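Local coordinates for protein Rik1-associated factor 1 (PDB 4O9D) that is a component of the Clr4 methyltransferase complex, which methylates histone H3 to establish heterochromatin in fission yeast, and is represented here by its own WD-repeat propeller, at residues A[134-148]-A[180-192]. Residues are numbered along the deposited sequence; the frame is centred on the assembly and turned at random.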
ATOM      1  N   HIS A 134      -1.697  -8.482   7.123  1.00 22.29           N
ATOM      2  CA  HIS A 134      -0.662  -7.797   6.297  1.00 27.51           C
ATOM      3  C   HIS A 134      -1.174  -6.862   5.180  1.00 24.56           C
ATOM      4  O   HIS A 134      -0.478  -5.919   4.808  1.00 23.80           O
ATOM      5  CB  HIS A 134       0.275  -8.841   5.647  1.00 25.27           C
ATOM      6  CG  HIS A 134       1.329  -9.375   6.572  1.00 29.31           C
ATOM      7  ND1 HIS A 134       2.045 -10.525   6.303  1.00 31.69           N
ATOM      8  CD2 HIS A 134       1.798  -8.912   7.757  1.00 28.33           C
ATOM      9  CE1 HIS A 134       2.927 -10.728   7.267  1.00 27.74           C
ATOM     10  NE2 HIS A 134       2.789  -9.770   8.166  1.00 30.85           N
ATOM     11  N   LYS A 135      -2.336  -7.147   4.590  1.00 23.77           N
ATOM     12  CA  LYS A 135      -2.848  -6.306   3.482  1.00 24.51           C
ATOM     13  C   LYS A 135      -4.359  -6.347   3.356  1.00 25.73           C
ATOM     14  O   LYS A 135      -4.997  -7.343   3.721  1.00 24.38           O
ATOM     15  CB  LYS A 135      -2.270  -6.733   2.129  1.00 24.56           C
ATOM     16  CG  LYS A 135      -2.139  -5.577   1.114  1.00 22.55           C
ATOM     17  CD  LYS A 135      -0.964  -4.660   1.421  1.00 26.32           C
ATOM     18  CE  LYS A 135      -0.858  -3.531   0.376  1.00 29.48           C
ATOM     19  NZ  LYS A 135      -2.131  -2.735   0.271  1.00 31.24           N
ATOM     20  N   LEU A 136      -4.930  -5.263   2.838  1.00 22.34           N
ATOM     21  CA  LEU A 136      -6.354  -5.216   2.501  1.00 21.63           C
ATOM     22  C   LEU A 136      -6.569  -4.809   1.059  1.00 22.61           C
ATOM     23  O   LEU A 136      -5.801  -4.032   0.523  1.00 24.50           O
ATOM     24  CB  LEU A 136      -7.083  -4.177   3.367  1.00 21.15           C
ATOM     25  CG  LEU A 136      -7.113  -4.443   4.865  1.00 26.11           C
ATOM     26  CD1 LEU A 136      -7.769  -3.245   5.588  1.00 24.28           C
ATOM     27  CD2 LEU A 136      -7.849  -5.753   5.140  1.00 25.19           C
ATOM     28  N   ALA A 137      -7.631  -5.326   0.454  1.00 22.43           N
ATOM     29  CA  ALA A 137      -8.081  -4.895  -0.862  1.00 24.13           C
ATOM     30  C   ALA A 137      -9.587  -4.798  -0.798  1.00 24.28           C
ATOM     31  O   ALA A 137     -10.212  -5.490   0.032  1.00 21.36           O
ATOM     32  CB  ALA A 137      -7.689  -5.894  -1.925  1.00 26.56           C
ATOM     33  N   LEU A 138     -10.153  -3.985  -1.699  1.00 21.31           N
ATOM     34  CA  LEU A 138     -11.594  -3.698  -1.741  1.00 22.00           C
ATOM     35  C   LEU A 138     -12.139  -3.780  -3.177  1.00 24.25           C
ATOM     36  O   LEU A 138     -11.586  -3.171  -4.114  1.00 26.16           O
ATOM     37  CB  LEU A 138     -11.837  -2.300  -1.154  1.00 21.74           C
ATOM     38  CG  LEU A 138     -13.258  -1.905  -0.761  1.00 28.18           C
ATOM     39  CD1 LEU A 138     -13.827  -2.851   0.282  1.00 22.57           C
ATOM     40  CD2 LEU A 138     -13.272  -0.470  -0.223  1.00 32.49           C
ATOM     41  N   SER A 139     -13.217  -4.527  -3.367  1.00 23.07           N
ATOM     42  CA  SER A 139     -13.765  -4.716  -4.713  1.00 24.56           C
ATOM     43  C   SER A 139     -14.645  -3.544  -5.094  1.00 27.67           C
ATOM     44  O   SER A 139     -14.957  -2.698  -4.254  1.00 25.80           O
ATOM     45  CB  SER A 139     -14.598  -5.998  -4.775  1.00 23.98           C
ATOM     46  OG  SER A 139     -15.894  -5.774  -4.241  1.00 26.64           O
ATOM     47  N   ASP A 140     -15.079  -3.519  -6.347  1.00 28.96           N
ATOM     48  CA  ASP A 140     -15.986  -2.474  -6.816  1.00 31.86           C
ATOM     49  C   ASP A 140     -17.277  -2.477  -6.009  1.00 35.41           C
ATOM     50  O   ASP A 140     -17.913  -1.435  -5.877  1.00 35.65           O
ATOM     51  CB  ASP A 140     -16.337  -2.658  -8.294  1.00 32.01           C
ATOM     52  CG  ASP A 140     -15.155  -2.410  -9.217  1.00 43.46           C
ATOM     53  OD1 ASP A 140     -14.152  -1.787  -8.775  1.00 34.68           O
ATOM     54  OD2 ASP A 140     -15.255  -2.834 -10.391  1.00 41.87           O
ATOM     55  N   ASP A 141     -17.664  -3.640  -5.483  1.00 34.01           N
ATOM     56  CA  ASP A 141     -18.895  -3.745  -4.683  1.00 33.66           C
ATOM     57  C   ASP A 141     -18.623  -3.805  -3.181  1.00 34.51           C
ATOM     58  O   ASP A 141     -19.413  -4.390  -2.431  1.00 30.91           O
ATOM     59  CB  ASP A 141     -19.719  -4.980  -5.093  1.00 36.39           C
ATOM     60  CG  ASP A 141     -20.370  -4.823  -6.462  1.00 44.81           C
ATOM     61  OD1 ASP A 141     -20.435  -3.678  -6.961  1.00 45.79           O
ATOM     62  OD2 ASP A 141     -20.826  -5.840  -7.041  1.00 48.68           O
ATOM     63  N   ASP A 142     -17.508  -3.213  -2.753  1.00 25.62           N
ATOM     64  CA  ASP A 142     -17.161  -3.084  -1.335  1.00 25.96           C
ATOM     65  C   ASP A 142     -16.898  -4.420  -0.599  1.00 27.41           C
ATOM     66  O   ASP A 142     -16.964  -4.461   0.630  1.00 29.98           O
ATOM     67  CB  ASP A 142     -18.235  -2.273  -0.566  1.00 28.10           C
ATOM     68  CG  ASP A 142     -17.653  -1.548   0.672  1.00 35.18           C
ATOM     69  OD1 ASP A 142     -16.632  -0.839   0.497  1.00 36.85           O
ATOM     70  OD2 ASP A 142     -18.193  -1.681   1.810  1.00 32.23           O
ATOM     71  N   LEU A 143     -16.601  -5.493  -1.332  1.00 25.40           N
ATOM     72  CA  LEU A 143     -16.140  -6.739  -0.717  1.00 25.16           C
ATOM     73  C   LEU A 143     -14.705  -6.525  -0.261  1.00 25.24           C
ATOM     74  O   LEU A 143     -13.873  -5.993  -1.017  1.00 25.18           O
ATOM     75  CB  LEU A 143     -16.205  -7.899  -1.715  1.00 26.70           C
ATOM     76  CG  LEU A 143     -16.019  -9.333  -1.201  1.00 32.76           C
ATOM     77  CD1 LEU A 143     -17.114  -9.747  -0.159  1.00 26.79           C
ATOM     78  CD2 LEU A 143     -16.000 -10.305  -2.399  1.00 29.29           C
ATOM     79  N   LEU A 144     -14.407  -6.921   0.969  1.00 20.97           N
ATOM     80  CA  LEU A 144     -13.078  -6.669   1.532  1.00 25.69           C
ATOM     81  C   LEU A 144     -12.192  -7.935   1.535  1.00 25.86           C
ATOM     82  O   LEU A 144     -12.573  -8.958   2.113  1.00 26.54           O
ATOM     83  CB  LEU A 144     -13.225  -6.107   2.940  1.00 21.81           C
ATOM     84  CG  LEU A 144     -11.932  -5.751   3.678  1.00 25.65           C
ATOM     85  CD1 LEU A 144     -11.296  -4.561   3.052  1.00 23.43           C
ATOM     86  CD2 LEU A 144     -12.215  -5.495   5.165  1.00 27.99           C
ATOM     87  N   ALA A 145     -11.037  -7.883   0.867  1.00 22.37           N
ATOM     88  CA  ALA A 145     -10.124  -9.022   0.891  1.00 20.74           C
ATOM     89  C   ALA A 145      -9.038  -8.777   1.914  1.00 23.37           C
ATOM     90  O   ALA A 145      -8.540  -7.651   2.074  1.00 25.82           O
ATOM     91  CB  ALA A 145      -9.544  -9.313  -0.502  1.00 21.79           C
ATOM     92  N   VAL A 146      -8.687  -9.831   2.635  1.00 20.18           N
ATOM     93  CA  VAL A 146      -7.772  -9.725   3.734  1.00 18.14           C
ATOM     94  C   VAL A 146      -6.624 -10.707   3.526  1.00 22.56           C
ATOM     95  O   VAL A 146      -6.877 -11.882   3.279  1.00 25.38           O
ATOM     96  CB  VAL A 146      -8.493 -10.066   5.018  1.00 21.26           C
ATOM     97  CG1 VAL A 146      -7.595  -9.832   6.199  1.00 19.75           C
ATOM     98  CG2 VAL A 146      -9.764  -9.207   5.112  1.00 23.64           C
ATOM     99  N   ALA A 147      -5.374 -10.240   3.626  1.00 20.02           N
ATOM    100  CA  ALA A 147      -4.235 -11.151   3.553  1.00 20.02           C
ATOM    101  C   ALA A 147      -3.590 -11.280   4.929  1.00 22.01           C
ATOM    102  O   ALA A 147      -3.160 -10.297   5.531  1.00 24.58           O
ATOM    103  CB  ALA A 147      -3.212 -10.697   2.482  1.00 20.20           C
ATOM    104  N   CYS A 148      -3.511 -12.516   5.418  1.00 24.24           N
ATOM    105  CA  CYS A 148      -3.079 -12.761   6.790  1.00 22.04           C
ATOM    106  C   CYS A 148      -1.754 -13.520   6.836  1.00 21.67           C
ATOM    107  O   CYS A 148      -1.472 -14.369   5.982  1.00 23.46           O
ATOM    108  CB  CYS A 148      -4.171 -13.537   7.550  1.00 20.73           C
ATOM    109  SG  CYS A 148      -3.706 -13.960   9.250  1.00 26.87           S
ATOM    110  N   GLY A 180       4.228 -23.376   4.963  1.00 26.69           N
ATOM    111  CA  GLY A 180       4.303 -22.351   5.993  1.00 30.55           C
ATOM    112  C   GLY A 180       4.419 -20.914   5.476  1.00 28.79           C
ATOM    113  O   GLY A 180       4.920 -20.057   6.198  1.00 29.17           O
ATOM    114  N   TYR A 181       3.943 -20.655   4.254  1.00 24.51           N
ATOM    115  CA  TYR A 181       3.969 -19.314   3.674  1.00 23.37           C
ATOM    116  C   TYR A 181       3.006 -18.335   4.345  1.00 24.44           C
ATOM    117  O   TYR A 181       1.992 -18.729   4.923  1.00 24.11           O
ATOM    118  CB  TYR A 181       3.651 -19.357   2.173  1.00 26.04           C
ATOM    119  CG  TYR A 181       4.717 -20.010   1.306  1.00 24.67           C
ATOM    120  CD1 TYR A 181       5.980 -20.307   1.808  1.00 30.03           C
ATOM    121  CD2 TYR A 181       4.448 -20.337  -0.011  1.00 21.13           C
ATOM    122  CE1 TYR A 181       6.955 -20.898   0.998  1.00 27.12           C
ATOM    123  CE2 TYR A 181       5.400 -20.939  -0.811  1.00 25.59           C
ATOM    124  CZ  TYR A 181       6.653 -21.211  -0.299  1.00 28.02           C
ATOM    125  OH  TYR A 181       7.600 -21.812  -1.102  1.00 32.22           O
ATOM    126  N   SER A 182       3.328 -17.053   4.259  1.00 24.33           N
ATOM    127  CA  SER A 182       2.432 -16.008   4.758  1.00 25.37           C
ATOM    128  C   SER A 182       1.761 -15.361   3.566  1.00 25.52           C
ATOM    129  O   SER A 182       2.391 -15.209   2.524  1.00 25.32           O
ATOM    130  CB  SER A 182       3.203 -14.979   5.562  1.00 24.78           C
ATOM    131  OG  SER A 182       3.628 -15.541   6.806  1.00 33.39           O
ATOM    132  N   ALA A 183       0.476 -15.033   3.692  1.00 20.90           N
ATOM    133  CA  ALA A 183      -0.203 -14.267   2.663  1.00 23.26           C
ATOM    134  C   ALA A 183       0.049 -12.806   2.996  1.00 24.61           C
ATOM    135  O   ALA A 183      -0.392 -12.310   4.052  1.00 23.35           O
ATOM    136  CB  ALA A 183      -1.680 -14.557   2.647  1.00 23.65           C
ATOM    137  N   SER A 184       0.757 -12.113   2.108  1.00 26.78           N
ATOM    138  CA  SER A 184       1.170 -10.741   2.403  1.00 23.27           C
ATOM    139  C   SER A 184       0.752  -9.670   1.380  1.00 25.70           C
ATOM    140  O   SER A 184       0.952  -8.484   1.643  1.00 26.35           O
ATOM    141  CB  SER A 184       2.696 -10.693   2.578  1.00 28.15           C
ATOM    142  OG  SER A 184       3.099 -11.482   3.694  1.00 33.22           O
ATOM    143  N   LEU A 185       0.216 -10.071   0.226  1.00 21.56           N
ATOM    144  CA  LEU A 185      -0.243  -9.118  -0.798  1.00 22.45           C
ATOM    145  C   LEU A 185      -1.594  -9.556  -1.297  1.00 20.52           C
ATOM    146  O   LEU A 185      -1.840 -10.756  -1.400  1.00 21.00           O
ATOM    147  CB  LEU A 185       0.724  -9.096  -1.991  1.00 18.71           C
ATOM    148  CG  LEU A 185       2.168  -8.854  -1.535  1.00 23.60           C
ATOM    149  CD1 LEU A 185       3.156  -9.223  -2.658  1.00 24.64           C
ATOM    150  CD2 LEU A 185       2.305  -7.433  -1.096  1.00 24.53           C
ATOM    151  N   ILE A 186      -2.451  -8.620  -1.685  1.00 22.29           N
ATOM    152  CA  ILE A 186      -3.782  -9.026  -2.162  1.00 17.98           C
ATOM    153  C   ILE A 186      -4.409  -7.937  -3.019  1.00 23.51           C
ATOM    154  O   ILE A 186      -4.304  -6.745  -2.697  1.00 23.92           O
ATOM    155  CB  ILE A 186      -4.682  -9.435  -0.949  1.00 21.72           C
ATOM    156  CG1 ILE A 186      -5.746 -10.479  -1.342  1.00 21.54           C
ATOM    157  CG2 ILE A 186      -5.341  -8.185  -0.265  1.00 19.13           C
ATOM    158  CD1 ILE A 186      -6.314 -11.256  -0.124  1.00 20.30           C
ATOM    159  N   GLU A 187      -5.021  -8.337  -4.136  1.00 21.50           N
ATOM    160  CA  GLU A 187      -5.712  -7.396  -5.027  1.00 22.75           C
ATOM    161  C   GLU A 187      -6.904  -8.079  -5.717  1.00 23.38           C
ATOM    162  O   GLU A 187      -6.850  -9.265  -6.056  1.00 24.53           O
ATOM    163  CB  GLU A 187      -4.770  -6.865  -6.140  1.00 24.18           C
ATOM    164  CG  GLU A 187      -3.455  -6.241  -5.682  1.00 29.73           C
ATOM    165  CD  GLU A 187      -3.579  -4.781  -5.205  1.00 35.70           C
ATOM    166  OE1 GLU A 187      -2.725  -4.360  -4.370  1.00 33.52           O
ATOM    167  OE2 GLU A 187      -4.510  -4.070  -5.668  1.00 36.07           O
ATOM    168  N   PHE A 188      -7.975  -7.334  -5.950  1.00 18.67           N
ATOM    169  CA  PHE A 188      -9.023  -7.812  -6.832  1.00 18.82           C
ATOM    170  C   PHE A 188      -8.704  -7.556  -8.295  1.00 28.37           C
ATOM    171  O   PHE A 188      -7.979  -6.617  -8.616  1.00 20.36           O
ATOM    172  CB  PHE A 188     -10.334  -7.109  -6.495  1.00 21.56           C
ATOM    173  CG  PHE A 188     -11.001  -7.620  -5.241  1.00 23.87           C
ATOM    174  CD1 PHE A 188     -11.764  -8.782  -5.273  1.00 22.75           C
ATOM    175  CD2 PHE A 188     -10.874  -6.936  -4.037  1.00 26.66           C
ATOM    176  CE1 PHE A 188     -12.407  -9.266  -4.094  1.00 20.77           C
ATOM    177  CE2 PHE A 188     -11.509  -7.411  -2.872  1.00 22.11           C
ATOM    178  CZ  PHE A 188     -12.280  -8.576  -2.922  1.00 22.66           C
ATOM    179  N   SER A 189      -9.299  -8.347  -9.186  1.00 20.89           N
ATOM    180  CA  SER A 189      -9.092  -8.151 -10.614  1.00 27.08           C
ATOM    181  C   SER A 189     -10.348  -8.532 -11.403  1.00 29.61           C
ATOM    182  O   SER A 189     -10.919  -9.604 -11.170  1.00 29.00           O
ATOM    183  CB  SER A 189      -7.895  -8.998 -11.064  1.00 24.66           C
ATOM    184  OG  SER A 189      -7.656  -8.887 -12.455  1.00 27.78           O
ATOM    185  N   ASN A 190     -10.780  -7.666 -12.324  1.00 26.43           N
ATOM    186  CA  ASN A 190     -11.936  -7.981 -13.189  1.00 31.55           C
ATOM    187  C   ASN A 190     -11.899  -7.329 -14.579  1.00 32.46           C
ATOM    188  O   ASN A 190     -12.927  -7.246 -15.261  1.00 35.25           O
ATOM    189  CB  ASN A 190     -13.291  -7.666 -12.515  1.00 30.19           C
ATOM    190  CG  ASN A 190     -13.498  -6.179 -12.231  1.00 35.49           C
ATOM    191  OD1 ASN A 190     -12.859  -5.300 -12.828  1.00 34.99           O
ATOM    192  ND2 ASN A 190     -14.421  -5.891 -11.314  1.00 38.89           N
ATOM    193  N   PHE A 191     -10.730  -6.884 -15.008  1.00 31.37           N
ATOM    194  CA  PHE A 191     -10.564  -6.425 -16.392  1.00 30.50           C
ATOM    195  C   PHE A 191     -11.564  -5.296 -16.678  1.00 30.16           C
ATOM    196  O   PHE A 191     -12.337  -5.340 -17.642  1.00 30.61           O
ATOM    197  CB  PHE A 191     -10.723  -7.616 -17.351  1.00 30.68           C
ATOM    198  CG  PHE A 191     -10.410  -7.309 -18.794  1.00 26.27           C
ATOM    199  CD1 PHE A 191      -9.350  -6.488 -19.137  1.00 34.65           C
ATOM    200  CD2 PHE A 191     -11.183  -7.868 -19.817  1.00 29.69           C
ATOM    201  CE1 PHE A 191      -9.061  -6.206 -20.485  1.00 34.81           C
ATOM    202  CE2 PHE A 191     -10.899  -7.599 -21.168  1.00 29.84           C
ATOM    203  CZ  PHE A 191      -9.836  -6.773 -21.493  1.00 34.08           C
ATOM    204  N   LEU A 192     -11.525  -4.298 -15.789  1.00 33.79           N
ATOM    205  CA  LEU A 192     -12.377  -3.112 -15.837  1.00 34.15           C
ATOM    206  C   LEU A 192     -13.848  -3.473 -15.938  1.00 36.31           C
ATOM    207  O   LEU A 192     -14.576  -2.893 -16.737  1.00 33.38           O
ATOM    208  CB  LEU A 192     -11.975  -2.174 -16.994  1.00 34.19           C
ATOM    209  CG  LEU A 192     -12.342  -0.689 -16.818  1.00 38.71           C
ATOM    210  CD1 LEU A 192     -11.681  -0.115 -15.562  1.00 37.21           C
ATOM    211  CD2 LEU A 192     -11.931   0.152 -18.036  1.00 38.75           C
TER
HETATM  212  O   HOH W   1      -4.074  -4.177  -1.762  1.00 29.47           O
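Phe188 of strand 182-189 pushes its ring into the end of the hairpin formed by strands 134-138 and 144-148, where Ser139 CB sits 3.7 Å above the centre of the Phe188 ring in a CH-pi contact. A chi1 of -76° sets CG anti to the carbonyl carbon, and the ring projects toward the hairpin with Ser139 over one face; the backbone around Ala137 and Leu138 meets its edge in plane, while Ala145 CB packs 3.6 Å from Phe188 CE2. A small serine suits the spot, since its OG turns back to accept the N-H of Leu143 and so steadies the turn.

Ile186, next on the same face, can be followed outward. Ile186 CB lies 3.9 Å from Ala147 CB; CG2 branches to Ala137 CB, at 3.7 Å; CG1 runs toward Ala145 CB; and CD1 ends 3.5 Å from Val146 O. Ala137, Ala145 and Ala147 leave room for this branched chain and let the sheets lie close.

Polar links flank the apolar row. His134 ND1 donates to Ser184 OG (3.0 Å), which also bonds Asp204, and Ala183 N donates to Cys148 O. A water joins Leu136 O and Ile186 O with Lys135 NZ, itself salt-bridged to Asp94.

The innermost strand of one four-stranded blade thus packs face to face on the first two strands of the preceding blade, the blade-on-blade packing characteristic of a WD40 beta-propeller.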